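Local coordinates for protein muconate lactonizing enzyme (Corynebacterium glutamicum, PDB 3I4K) that belongs to the enolase superfamily, pairing an N-terminal capping domain with a C-terminal domain of TIM-barrel type that binds a magnesium ion, at residues L16-I21 with Q334-T339; E306-T311 with T339-E344; T141-V146 with E329-Q334; Q34-V39 with Y50-V55; V271-T276 with H300-L305. All blocks are in the same frame, centred on the assembly; numbering follows the deposited sequence.

Contact 1: L16-I21 with Q334-T339; sequences LDVPLI and QLLKDT
Q334, in helix 332-335, meets I21 through its backbone, its O lying 3.4 Å from I21 CD1. L335 gives more: its O accepts the backbone N-H of I21 at 3.1 Å (I21 N to L335 O), and it also takes a CA-H...O contact from L20. The L335 side chain crosses that of L20 obliquely, CG to CG 3.9 Å. L336, the first residue to leave helical geometry, forms a single beta bridge with L20. Strand 8-25 of the N-terminal domain is thus joined to the chain leaving a short helix of the barrel domain, a seam within the two-domain fold of the enolase superfamily. L336 CB starts away from the strand, but CD2 comes back to V18 CG1 at a tight 3.4 Å, the side chains at about a right angle. K337 N donates to P19 O at 3.0 Å. Its CG is anti to the backbone N (chi1 -173°), and a bend at chi3 (56°) sets K337 CE 4.0 Å from P19 CB; K337 CA presses on I21 CG1. D338 O touches V18 CG2 at 3.6 Å, whereas its carboxylate turns to Y372 OH.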
# COMPACT_ATOMS: atom_id res chain seq x y z
N LEU A 16 -3.96 -30.56 0.96
CA LEU A 16 -3.77 -31.27 -0.30
C LEU A 16 -2.31 -31.65 -0.50
O LEU A 16 -1.41 -30.82 -0.36
CB LEU A 16 -4.22 -30.41 -1.48
CG LEU A 16 -5.63 -29.81 -1.41
CD1 LEU A 16 -5.94 -29.21 -2.77
CD2 LEU A 16 -6.66 -30.87 -1.04
N ASP A 17 -2.09 -32.92 -0.84
CA ASP A 17 -0.74 -33.41 -1.09
C ASP A 17 -0.66 -33.78 -2.57
O ASP A 17 -1.20 -34.79 -3.00
CB ASP A 17 -0.44 -34.64 -0.23
CG ASP A 17 -0.49 -34.33 1.26
OD1 ASP A 17 0.18 -33.37 1.70
OD2 ASP A 17 -1.20 -35.05 2.00
N VAL A 18 -0.01 -32.92 -3.35
CA VAL A 18 0.14 -33.14 -4.77
C VAL A 18 1.59 -33.48 -5.09
O VAL A 18 2.50 -32.78 -4.67
CB VAL A 18 -0.30 -31.89 -5.57
CG1 VAL A 18 0.48 -30.68 -5.09
CG2 VAL A 18 -0.06 -32.11 -7.06
N PRO A 19 1.81 -34.57 -5.83
CA PRO A 19 3.16 -35.00 -6.20
C PRO A 19 3.82 -34.09 -7.23
O PRO A 19 3.15 -33.54 -8.10
CB PRO A 19 2.94 -36.41 -6.74
CG PRO A 19 1.72 -36.86 -6.01
CD PRO A 19 0.84 -35.64 -6.10
N LEU A 20 5.13 -33.95 -7.13
CA LEU A 20 5.87 -33.13 -8.07
C LEU A 20 6.35 -34.03 -9.20
O LEU A 20 6.41 -35.25 -9.04
CB LEU A 20 7.07 -32.47 -7.38
CG LEU A 20 6.83 -31.16 -6.63
CD1 LEU A 20 5.53 -31.22 -5.83
CD2 LEU A 20 8.02 -30.89 -5.71
N ILE A 21 6.69 -33.44 -10.34
CA ILE A 21 7.15 -34.24 -11.46
C ILE A 21 8.50 -34.86 -11.12
O ILE A 21 8.72 -36.04 -11.39
CB ILE A 21 7.27 -33.39 -12.73
CG1 ILE A 21 5.94 -32.68 -13.00
CG2 ILE A 21 7.64 -34.28 -13.92
CD1 ILE A 21 5.93 -31.83 -14.26
N GLN A 334 3.80 -25.47 -12.82
CA GLN A 334 4.60 -26.32 -13.69
C GLN A 334 5.35 -27.42 -12.96
O GLN A 334 5.61 -28.49 -13.52
CB GLN A 334 5.60 -25.47 -14.47
CG GLN A 334 4.97 -24.51 -15.47
CD GLN A 334 5.99 -23.93 -16.43
OE1 GLN A 334 6.94 -23.26 -16.02
NE2 GLN A 334 5.79 -24.18 -17.72
N LEU A 335 5.71 -27.17 -11.71
CA LEU A 335 6.45 -28.14 -10.90
C LEU A 335 5.55 -29.29 -10.47
O LEU A 335 6.02 -30.39 -10.18
CB LEU A 335 7.04 -27.45 -9.67
CG LEU A 335 8.08 -28.24 -8.88
CD1 LEU A 335 9.28 -28.52 -9.76
CD2 LEU A 335 8.49 -27.45 -7.64
N LEU A 336 4.25 -29.03 -10.43
CA LEU A 336 3.28 -30.05 -10.04
C LEU A 336 3.10 -31.04 -11.19
O LEU A 336 3.07 -30.66 -12.36
CB LEU A 336 1.94 -29.41 -9.72
CG LEU A 336 1.92 -28.30 -8.66
CD1 LEU A 336 0.53 -27.69 -8.61
CD2 LEU A 336 2.31 -28.87 -7.31
N LYS A 337 2.99 -32.32 -10.86
CA LYS A 337 2.80 -33.34 -11.88
C LYS A 337 1.33 -33.37 -12.30
O LYS A 337 0.98 -33.92 -13.34
CB LYS A 337 3.24 -34.70 -11.34
CG LYS A 337 3.26 -35.82 -12.36
CD LYS A 337 3.89 -37.09 -11.80
CE LYS A 337 3.18 -37.54 -10.52
NZ LYS A 337 1.72 -37.80 -10.73
N ASP A 338 0.48 -32.74 -11.50
CA ASP A 338 -0.95 -32.67 -11.78
C ASP A 338 -1.52 -31.41 -11.13
O ASP A 338 -0.85 -30.76 -10.33
CB ASP A 338 -1.64 -33.93 -11.24
CG ASP A 338 -3.11 -33.99 -11.60
OD1 ASP A 338 -3.46 -33.60 -12.73
OD2 ASP A 338 -3.91 -34.45 -10.77
N THR A 339 -2.75 -31.06 -11.48
CA THR A 339 -3.37 -29.87 -10.92
C THR A 339 -4.79 -30.11 -10.40
O THR A 339 -5.23 -31.25 -10.27
CB THR A 339 -3.38 -28.72 -11.97
OG1 THR A 339 -4.24 -27.66 -11.52
CG2 THR A 339 -3.86 -29.22 -13.31

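Contact 2: E306-T311 with T339-E344; sequences EGPIGT and TYIVQE
P308 and I341 bring the backbones closest, CA to CA 6.3 Å, where the start of helix 308-320, just after G307 at the N-cap position, faces the irregular segment 339-344 with no hydrogen bond between them. The P308 ring is the centre of the packing. Its CG sits over one face of the Y340 ring in a CH-pi contact, 3.8 Å from the ring centroid and 28° off the normal, while P308 CD reaches Y340 CE1 at 3.2 Å. The two side chains cross at about a right angle. The CB bond of Y340 does not point at segment 306-311, yet the ring end comes nearer and lies against P308. The phenol oxygen passes P308 CD and comes within 4.1 Å of G307 CA; its hydrogen bond is made to E52 of the N-terminal domain. P308 CB also meets I341 CB at 3.5 Å, a tight pair. Beyond that pair, I309 CD1 and I341 CD1 touch at 3.3 Å, a close methyl-to-methyl approach. Inside segment 306-311, G307 O is gripped twice by T311, through its backbone N and through OG1 at 2.7 Å, the hydroxyl above the carbonyl plane. Buried apolar packing of this kind joins the N-terminal end of a barrel-domain helix to the loop before strand 347-348, beside the strands of the capping domain in the enolase-superfamily fold.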
# COMPACT_ATOMS: atom_id res chain seq x y z
N GLU A 306 3.62 -22.14 -4.69
CA GLU A 306 2.17 -22.21 -4.58
C GLU A 306 1.60 -23.11 -5.66
O GLU A 306 2.22 -23.30 -6.72
CB GLU A 306 1.52 -20.83 -4.75
CG GLU A 306 1.86 -19.79 -3.68
CD GLU A 306 3.19 -19.10 -3.93
OE1 GLU A 306 3.83 -19.37 -4.96
OE2 GLU A 306 3.59 -18.28 -3.07
N GLY A 307 0.41 -23.64 -5.40
CA GLY A 307 -0.26 -24.46 -6.38
C GLY A 307 -0.90 -23.49 -7.36
O GLY A 307 -0.54 -22.31 -7.37
N PRO A 308 -1.85 -23.93 -8.20
CA PRO A 308 -2.50 -23.04 -9.16
C PRO A 308 -3.24 -21.87 -8.53
O PRO A 308 -3.18 -20.75 -9.03
CB PRO A 308 -3.43 -23.98 -9.93
CG PRO A 308 -3.75 -25.04 -8.91
CD PRO A 308 -2.40 -25.30 -8.30
N ILE A 309 -3.94 -22.12 -7.43
CA ILE A 309 -4.69 -21.06 -6.75
C ILE A 309 -3.74 -20.00 -6.19
O ILE A 309 -3.90 -18.81 -6.45
CB ILE A 309 -5.54 -21.65 -5.59
CG1 ILE A 309 -6.79 -22.34 -6.16
CG2 ILE A 309 -5.96 -20.55 -4.63
CD1 ILE A 309 -7.71 -21.41 -6.95
N GLY A 310 -2.74 -20.44 -5.43
CA GLY A 310 -1.80 -19.50 -4.84
C GLY A 310 -1.03 -18.71 -5.87
O GLY A 310 -0.80 -17.51 -5.70
N THR A 311 -0.64 -19.38 -6.95
CA THR A 311 0.11 -18.75 -8.02
C THR A 311 -0.74 -17.71 -8.74
O THR A 311 -0.25 -16.67 -9.17
CB THR A 311 0.58 -19.81 -9.03
OG1 THR A 311 1.47 -20.73 -8.37
CG2 THR A 311 1.29 -19.16 -10.21
N THR A 339 -2.75 -31.06 -11.48
CA THR A 339 -3.37 -29.87 -10.92
C THR A 339 -4.79 -30.11 -10.40
O THR A 339 -5.23 -31.25 -10.27
CB THR A 339 -3.38 -28.72 -11.97
OG1 THR A 339 -4.24 -27.66 -11.52
CG2 THR A 339 -3.86 -29.22 -13.31
N TYR A 340 -5.49 -29.03 -10.09
CA TYR A 340 -6.87 -29.09 -9.60
C TYR A 340 -7.50 -27.74 -9.87
O TYR A 340 -8.29 -27.23 -9.07
CB TYR A 340 -6.90 -29.38 -8.10
CG TYR A 340 -6.11 -28.41 -7.25
CD1 TYR A 340 -4.72 -28.37 -7.33
CD2 TYR A 340 -6.75 -27.52 -6.38
CE1 TYR A 340 -3.98 -27.48 -6.55
CE2 TYR A 340 -6.02 -26.63 -5.61
CZ TYR A 340 -4.64 -26.61 -5.70
OH TYR A 340 -3.90 -25.73 -4.94
N ILE A 341 -7.17 -27.17 -11.02
CA ILE A 341 -7.67 -25.85 -11.37
C ILE A 341 -8.50 -25.73 -12.66
O ILE A 341 -8.84 -24.62 -13.07
CB ILE A 341 -6.48 -24.85 -11.40
CG1 ILE A 341 -6.91 -23.54 -10.76
CG2 ILE A 341 -5.97 -24.64 -12.82
CD1 ILE A 341 -7.40 -23.70 -9.34
N VAL A 342 -8.84 -26.85 -13.28
CA VAL A 342 -9.64 -26.83 -14.51
C VAL A 342 -8.89 -26.23 -15.70
O VAL A 342 -8.50 -26.96 -16.62
CB VAL A 342 -10.96 -26.04 -14.31
CG1 VAL A 342 -11.74 -25.98 -15.61
CG2 VAL A 342 -11.79 -26.69 -13.22
N GLN A 343 -8.69 -24.92 -15.70
CA GLN A 343 -7.98 -24.26 -16.79
C GLN A 343 -6.48 -24.49 -16.67
O GLN A 343 -6.00 -25.01 -15.66
CB GLN A 343 -8.24 -22.75 -16.78
CG GLN A 343 -9.70 -22.37 -16.92
CD GLN A 343 -10.31 -21.94 -15.60
OE1 GLN A 343 -10.19 -22.63 -14.59
NE2 GLN A 343 -10.96 -20.78 -15.62
N GLU A 344 -5.75 -24.11 -17.70
CA GLU A 344 -4.31 -24.25 -17.71
C GLU A 344 -3.67 -22.88 -17.89
O GLU A 344 -4.25 -22.00 -18.54
CB GLU A 344 -3.86 -25.18 -18.84
CG GLU A 344 -4.42 -26.58 -18.73
CD GLU A 344 -3.88 -27.50 -19.80
OE1 GLU A 344 -4.24 -28.70 -19.79
OE2 GLU A 344 -3.09 -27.04 -20.65

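Contact 3: T141-V146 with E329-Q334; sequences TWALGV and ELFGPQ
W142 and F331 bring their rings together through quite different torsions. W142 CG is anti to its backbone N (chi1 178°), and although its CB starts away from segment 329-334, the six-membered ring comes back to it. F331 CB points toward segment 141-146, and with CG between backbone N and carbonyl carbon (chi1 63°) the ring lies between W142 and A143. The ring centroids are 4.8 Å apart with planes at 53°, an oblique pair in which W142 CZ3 meets F331 CD1 at 3.6 Å. At the far part of the F331 ring CZ meets A143 CB at 3.4 Å, and F331 CD2 lies 3.3 Å from T141 O. That same oxygen takes a CA-H...O contact from E329 CA. Q334 brings OE1 to W142 CZ3 at 3.6 Å; R159 hydrogen-bonds that OE1 and makes a cation-pi contact with the indole. Strand 137-144 begins the barrel domain's run of parallel strands, and T141 is backbone-bonded to T328, consistent with closure of the barrel here. The E329 carboxylate is held by K169 and T303, near the magnesium ion. No hydrogen bond joins the two segments, so they cohere by aromatic and methyl packing, while the polar ends of W142, E329 and Q334 are satisfied elsewhere.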
# COMPACT_ATOMS: atom_id res chain seq x y z
N THR A 141 11.26 -16.66 -13.90
CA THR A 141 12.58 -17.22 -13.66
C THR A 141 12.32 -18.67 -13.25
O THR A 141 11.43 -18.92 -12.43
CB THR A 141 13.30 -16.50 -12.49
OG1 THR A 141 13.51 -15.12 -12.83
CG2 THR A 141 14.65 -17.16 -12.20
N TRP A 142 13.07 -19.61 -13.82
CA TRP A 142 12.89 -21.02 -13.47
C TRP A 142 13.90 -21.42 -12.41
O TRP A 142 15.10 -21.22 -12.57
CB TRP A 142 13.03 -21.91 -14.73
CG TRP A 142 12.90 -23.40 -14.45
CD1 TRP A 142 13.92 -24.31 -14.37
CD2 TRP A 142 11.69 -24.12 -14.16
NE1 TRP A 142 13.42 -25.56 -14.06
CE2 TRP A 142 12.06 -25.47 -13.92
CE3 TRP A 142 10.34 -23.77 -14.09
CZ2 TRP A 142 11.12 -26.46 -13.61
CZ3 TRP A 142 9.39 -24.76 -13.77
CH2 TRP A 142 9.80 -26.09 -13.54
N ALA A 143 13.40 -21.98 -11.31
CA ALA A 143 14.26 -22.41 -10.21
C ALA A 143 14.49 -23.92 -10.23
O ALA A 143 13.56 -24.71 -10.39
CB ALA A 143 13.65 -22.00 -8.88
N LEU A 144 15.74 -24.32 -10.07
CA LEU A 144 16.08 -25.73 -10.03
C LEU A 144 16.40 -26.08 -8.58
O LEU A 144 17.12 -25.34 -7.91
CB LEU A 144 17.31 -26.03 -10.88
CG LEU A 144 17.25 -25.92 -12.40
CD1 LEU A 144 17.36 -24.45 -12.82
CD2 LEU A 144 18.39 -26.73 -13.01
N GLY A 145 15.85 -27.19 -8.09
CA GLY A 145 16.18 -27.61 -6.74
C GLY A 145 17.63 -28.05 -6.81
O GLY A 145 18.23 -27.97 -7.88
N VAL A 146 18.21 -28.50 -5.70
CA VAL A 146 19.60 -28.93 -5.73
C VAL A 146 19.70 -30.15 -6.64
O VAL A 146 19.02 -31.15 -6.43
CB VAL A 146 20.13 -29.25 -4.31
CG1 VAL A 146 19.21 -30.24 -3.62
CG2 VAL A 146 21.55 -29.79 -4.38
N GLU A 329 8.99 -15.60 -10.43
CA GLU A 329 9.42 -17.00 -10.46
C GLU A 329 8.15 -17.78 -10.15
O GLU A 329 8.18 -18.79 -9.44
CB GLU A 329 10.49 -17.29 -9.40
CG GLU A 329 10.16 -16.78 -8.01
CD GLU A 329 11.03 -17.38 -6.92
OE1 GLU A 329 12.17 -17.79 -7.21
OE2 GLU A 329 10.56 -17.43 -5.76
N LEU A 330 7.03 -17.31 -10.68
CA LEU A 330 5.74 -17.93 -10.43
C LEU A 330 5.51 -19.10 -11.39
O LEU A 330 4.68 -19.03 -12.30
CB LEU A 330 4.62 -16.89 -10.58
CG LEU A 330 4.64 -15.79 -9.51
CD1 LEU A 330 3.58 -14.75 -9.81
CD2 LEU A 330 4.40 -16.41 -8.13
N PHE A 331 6.27 -20.18 -11.15
CA PHE A 331 6.23 -21.39 -11.96
C PHE A 331 5.65 -22.57 -11.20
O PHE A 331 5.58 -23.68 -11.73
CB PHE A 331 7.66 -21.72 -12.40
CG PHE A 331 8.58 -22.03 -11.25
CD1 PHE A 331 8.56 -23.27 -10.62
CD2 PHE A 331 9.46 -21.06 -10.77
CE1 PHE A 331 9.41 -23.55 -9.54
CE2 PHE A 331 10.31 -21.32 -9.69
CZ PHE A 331 10.28 -22.57 -9.07
N GLY A 332 5.25 -22.33 -9.96
CA GLY A 332 4.69 -23.39 -9.13
C GLY A 332 3.90 -24.44 -9.89
O GLY A 332 4.27 -25.62 -9.89
N PRO A 333 2.80 -24.05 -10.56
CA PRO A 333 1.94 -24.95 -11.34
C PRO A 333 2.70 -25.93 -12.23
O PRO A 333 2.29 -27.09 -12.37
CB PRO A 333 1.07 -23.98 -12.14
CG PRO A 333 0.91 -22.84 -11.18
CD PRO A 333 2.32 -22.66 -10.67
N GLN A 334 3.80 -25.47 -12.82
CA GLN A 334 4.60 -26.32 -13.69
C GLN A 334 5.35 -27.42 -12.96
O GLN A 334 5.61 -28.49 -13.52
CB GLN A 334 5.60 -25.47 -14.47
CG GLN A 334 4.97 -24.51 -15.47
CD GLN A 334 5.99 -23.93 -16.43
OE1 GLN A 334 6.94 -23.26 -16.02
NE2 GLN A 334 5.79 -24.18 -17.72

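Contact 4: Q34-V39 with Y50-V55; sequences QHILLV and YGEGVV
L37 and G53 form an antiparallel hydrogen-bonded pair, L37 N to G53 O at 2.8 Å and G53 N to L37 O at 2.7 Å. V39 and G51 repeat the pattern with V39 N to G51 O at 2.7 Å and G51 N to V39 O at 2.8 Å. L38 and E52 between them are a non-hydrogen-bonded pair. L37 O and V39 O each take a further CA-H...O contact, from E52 CA and Y50 CA respectively. Past the regular pairing, Q34 bends at chi2 and sends its amide to V55. The bond from Q34 NE2 to V55 O is weak at 3.1 Å, and NE2 also donates to L305 O. Q34 OE1 accepts two amides, the N of neighbouring H35 and that of G57. V54 CG2 packs against Q34 NE2 at 3.2 Å, the side chains at about a right angle. On the face of I36, L38 and E52, I36 CG2 lies 3.5 Å from E52 CD. The E52 carboxylate is bonded to the barrel domain: OE1 takes G307 N, and OE2 takes G310 N and is hydrogen-bonded to the Y340 hydroxyl. H35 ND1 is hydrogen-bonded to D17 OD1. L37 turns to the other face, against helix 66-81. These bonds close a beta hairpin whose strand 30-43 is the middle of the three-stranded antiparallel sheet in the N-terminal domain characteristic of the enolase superfamily.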
# COMPACT_ATOMS: atom_id res chain seq x y z
N GLN A 34 4.10 -31.35 -2.95
CA GLN A 34 3.85 -30.11 -2.24
C GLN A 34 2.61 -30.29 -1.38
O GLN A 34 1.69 -31.02 -1.74
CB GLN A 34 3.66 -28.94 -3.21
CG GLN A 34 3.26 -27.62 -2.55
CD GLN A 34 4.36 -27.03 -1.65
OE1 GLN A 34 4.91 -27.71 -0.79
NE2 GLN A 34 4.66 -25.75 -1.85
N HIS A 35 2.61 -29.63 -0.22
CA HIS A 35 1.50 -29.70 0.71
C HIS A 35 0.83 -28.34 0.65
O HIS A 35 1.46 -27.30 0.86
CB HIS A 35 2.01 -29.99 2.12
CG HIS A 35 3.05 -31.07 2.16
ND1 HIS A 35 2.80 -32.35 1.72
CD2 HIS A 35 4.35 -31.04 2.53
CE1 HIS A 35 3.91 -33.07 1.82
NE2 HIS A 35 4.86 -32.29 2.30
N ILE A 36 -0.47 -28.35 0.37
CA ILE A 36 -1.21 -27.12 0.24
C ILE A 36 -2.46 -27.11 1.11
O ILE A 36 -3.24 -28.05 1.10
CB ILE A 36 -1.61 -26.93 -1.23
CG1 ILE A 36 -0.36 -26.99 -2.10
CG2 ILE A 36 -2.37 -25.62 -1.41
CD1 ILE A 36 -0.62 -27.00 -3.59
N LEU A 37 -2.62 -26.04 1.88
CA LEU A 37 -3.82 -25.91 2.70
C LEU A 37 -4.78 -25.09 1.87
O LEU A 37 -4.70 -23.86 1.87
CB LEU A 37 -3.54 -25.17 4.01
CG LEU A 37 -4.83 -25.03 4.82
CD1 LEU A 37 -5.22 -26.40 5.39
CD2 LEU A 37 -4.67 -24.01 5.94
N LEU A 38 -5.68 -25.76 1.15
CA LEU A 38 -6.65 -25.06 0.33
C LEU A 38 -7.77 -24.56 1.24
O LEU A 38 -8.53 -25.35 1.79
CB LEU A 38 -7.22 -25.99 -0.74
CG LEU A 38 -8.18 -25.39 -1.78
CD1 LEU A 38 -7.45 -24.38 -2.65
CD2 LEU A 38 -8.73 -26.52 -2.64
N VAL A 39 -7.84 -23.25 1.41
CA VAL A 39 -8.85 -22.65 2.27
C VAL A 39 -9.95 -22.04 1.40
O VAL A 39 -9.66 -21.44 0.37
CB VAL A 39 -8.23 -21.55 3.18
CG1 VAL A 39 -9.29 -20.97 4.10
CG2 VAL A 39 -7.09 -22.14 4.00
N TYR A 50 -11.30 -19.07 -2.94
CA TYR A 50 -10.21 -19.96 -2.53
C TYR A 50 -8.86 -19.28 -2.29
O TYR A 50 -8.49 -18.34 -2.98
CB TYR A 50 -10.03 -21.06 -3.58
CG TYR A 50 -11.22 -21.97 -3.70
CD1 TYR A 50 -11.49 -22.92 -2.72
CD2 TYR A 50 -12.10 -21.86 -4.78
CE1 TYR A 50 -12.61 -23.74 -2.81
CE2 TYR A 50 -13.22 -22.68 -4.88
CZ TYR A 50 -13.47 -23.62 -3.89
OH TYR A 50 -14.57 -24.44 -3.98
N GLY A 51 -8.15 -19.80 -1.29
CA GLY A 51 -6.84 -19.28 -0.93
C GLY A 51 -5.96 -20.42 -0.48
O GLY A 51 -6.47 -21.45 -0.02
N GLU A 52 -4.64 -20.26 -0.60
CA GLU A 52 -3.70 -21.31 -0.21
C GLU A 52 -2.82 -21.05 1.01
O GLU A 52 -2.20 -20.00 1.14
CB GLU A 52 -2.78 -21.65 -1.39
CG GLU A 52 -3.42 -22.50 -2.49
CD GLU A 52 -2.43 -22.90 -3.56
OE1 GLU A 52 -1.21 -22.87 -3.29
OE2 GLU A 52 -2.85 -23.27 -4.67
N GLY A 53 -2.77 -22.04 1.91
CA GLY A 53 -1.91 -21.96 3.08
C GLY A 53 -0.76 -22.86 2.64
O GLY A 53 -0.85 -24.08 2.76
N VAL A 54 0.32 -22.27 2.15
CA VAL A 54 1.43 -23.06 1.63
C VAL A 54 2.84 -22.48 1.83
O VAL A 54 3.05 -21.28 1.66
CB VAL A 54 1.20 -23.29 0.12
CG1 VAL A 54 1.04 -21.95 -0.59
CG2 VAL A 54 2.34 -24.08 -0.49
N VAL A 55 3.78 -23.36 2.18
CA VAL A 55 5.19 -23.01 2.37
C VAL A 55 6.01 -23.92 1.46
O VAL A 55 5.51 -24.95 1.01
CB VAL A 55 5.66 -23.22 3.83
CG1 VAL A 55 4.98 -22.23 4.75
CG2 VAL A 55 5.37 -24.66 4.27

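Contact 5: V271-T276 with H300-L305; sequences VIALKT and HGATSL
K275 CG is anti to its carbonyl carbon (chi1 -50°), and the chain runs extended from there over A302, T303 and S304. The segments belong to a beta-alpha-beta unit of the TIM-type barrel, strands 271-274 and 298-301 lying parallel with helix 282-294 linking them. H300 N donates to I272 O at 3.0 Å in a nearly straight bond (171° at the hydrogen), and H300 O accepts L274 N. A weak bond from A302 N to L274 O follows as the strands part. A273 CB and A302 CB meet at 3.6 Å. V271 CG1 packs obliquely on H300 CB, while H300 ND1 is bonded to Y326 O. K275 CG presses on A302 CB at 3.4 Å, a tight carbon pair; farther along, its CE comes to 3.2 Å from T303 O and its CD equally near S304 OG. K275 NZ is hydrogen-bonded to D251, a ligand of the magnesium ion, from which the K275 side chain is about 4 Å distant, nearest atoms; an acetic acid molecule lies close by. The lysine therefore stands beside the metal site in the barrel. One water joins the side chains of K275 and S304, accepting from K275 NZ at 2.6 Å and lying 2.7 Å from S304 OG.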
# COMPACT_ATOMS: atom_id res chain seq x y z
N VAL A 271 17.14 -6.31 -3.95
CA VAL A 271 15.85 -6.87 -4.30
C VAL A 271 15.15 -7.57 -3.15
O VAL A 271 15.79 -8.15 -2.28
CB VAL A 271 16.01 -7.88 -5.46
CG1 VAL A 271 14.64 -8.23 -6.07
CG2 VAL A 271 16.96 -7.31 -6.51
N ILE A 272 13.82 -7.53 -3.16
CA ILE A 272 13.03 -8.19 -2.13
C ILE A 272 12.13 -9.24 -2.78
O ILE A 272 11.40 -8.95 -3.73
CB ILE A 272 12.13 -7.20 -1.37
CG1 ILE A 272 12.99 -6.32 -0.46
CG2 ILE A 272 11.09 -7.97 -0.53
CD1 ILE A 272 12.18 -5.39 0.41
N ALA A 273 12.20 -10.47 -2.27
CA ALA A 273 11.38 -11.57 -2.80
C ALA A 273 10.00 -11.41 -2.19
O ALA A 273 9.77 -11.81 -1.05
CB ALA A 273 12.00 -12.92 -2.41
N LEU A 274 9.09 -10.81 -2.94
CA LEU A 274 7.73 -10.58 -2.47
C LEU A 274 6.82 -11.75 -2.81
O LEU A 274 6.67 -12.12 -3.97
CB LEU A 274 7.22 -9.25 -3.05
CG LEU A 274 5.79 -8.77 -3.26
CD1 LEU A 274 4.77 -9.49 -2.40
CD2 LEU A 274 5.79 -7.27 -2.99
N LYS A 275 6.22 -12.34 -1.78
CA LYS A 275 5.33 -13.48 -1.94
C LYS A 275 4.05 -13.19 -1.17
O LYS A 275 4.09 -12.93 0.04
CB LYS A 275 5.98 -14.75 -1.37
CG LYS A 275 7.39 -15.01 -1.84
CD LYS A 275 7.95 -16.29 -1.21
CE LYS A 275 9.38 -16.55 -1.67
NZ LYS A 275 10.03 -17.67 -0.94
N THR A 276 2.91 -13.23 -1.86
CA THR A 276 1.63 -12.95 -1.23
C THR A 276 1.35 -13.89 -0.06
O THR A 276 0.67 -13.52 0.90
CB THR A 276 0.49 -13.02 -2.27
OG1 THR A 276 0.53 -14.29 -2.94
CG2 THR A 276 0.67 -11.91 -3.30
N HIS A 300 10.59 -8.69 -6.57
CA HIS A 300 10.53 -9.85 -7.46
C HIS A 300 9.24 -10.60 -7.14
O HIS A 300 8.86 -10.72 -5.97
CB HIS A 300 11.74 -10.75 -7.19
CG HIS A 300 11.83 -11.95 -8.07
ND1 HIS A 300 12.15 -11.88 -9.41
CD2 HIS A 300 11.73 -13.28 -7.79
CE1 HIS A 300 12.25 -13.10 -9.91
NE2 HIS A 300 12.00 -13.96 -8.95
N GLY A 301 8.54 -11.07 -8.17
CA GLY A 301 7.32 -11.82 -7.93
C GLY A 301 7.74 -13.22 -7.50
O GLY A 301 7.72 -14.15 -8.31
N ALA A 302 8.12 -13.37 -6.23
CA ALA A 302 8.59 -14.65 -5.69
C ALA A 302 7.49 -15.66 -5.37
O ALA A 302 6.32 -15.31 -5.17
CB ALA A 302 9.47 -14.39 -4.45
N THR A 303 7.90 -16.92 -5.27
CA THR A 303 6.97 -18.00 -5.00
C THR A 303 7.36 -18.86 -3.81
O THR A 303 8.55 -19.04 -3.52
CB THR A 303 6.82 -18.93 -6.23
OG1 THR A 303 5.81 -19.90 -5.98
CG2 THR A 303 8.14 -19.64 -6.53
N SER A 304 6.35 -19.36 -3.12
CA SER A 304 6.54 -20.25 -1.99
C SER A 304 6.16 -21.62 -2.54
O SER A 304 5.81 -22.53 -1.79
CB SER A 304 5.59 -19.87 -0.85
OG SER A 304 5.98 -18.65 -0.25
N LEU A 305 6.26 -21.74 -3.87
CA LEU A 305 5.89 -22.95 -4.60
C LEU A 305 4.40 -23.18 -4.41
O LEU A 305 3.96 -24.27 -4.01
CB LEU A 305 6.68 -24.17 -4.10
CG LEU A 305 7.99 -24.52 -4.82
CD1 LEU A 305 8.42 -23.43 -5.80
CD2 LEU A 305 9.06 -24.76 -3.77
O HOH W 1 4.72 -13.09 -5.48
O HOH W 2 8.47 -18.99 0.68

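From the N terminus, segment 16-21 opens contact 1, whose loop closes only at 334-339 and spans most of the chain. Contact 4, a hairpin in the capping domain, is nested inside it and closes first; its strand 30-43 neighbours strand 8-25 of contact 1. Contact 3 opens at 141-146 and closes at 329-334, also within contact 1, and encloses contact 5, a beta-alpha-beta unit of the barrel. Contact 2 opens at 306-311, right after contact 5, and closes at 339-344, crossing both contact 3 and contact 1. Contacts 1 and 3 share Q334, contacts 1 and 2 share T339. Contact 1 joins the two domains directly, while E52 links contact 4 to contact 2.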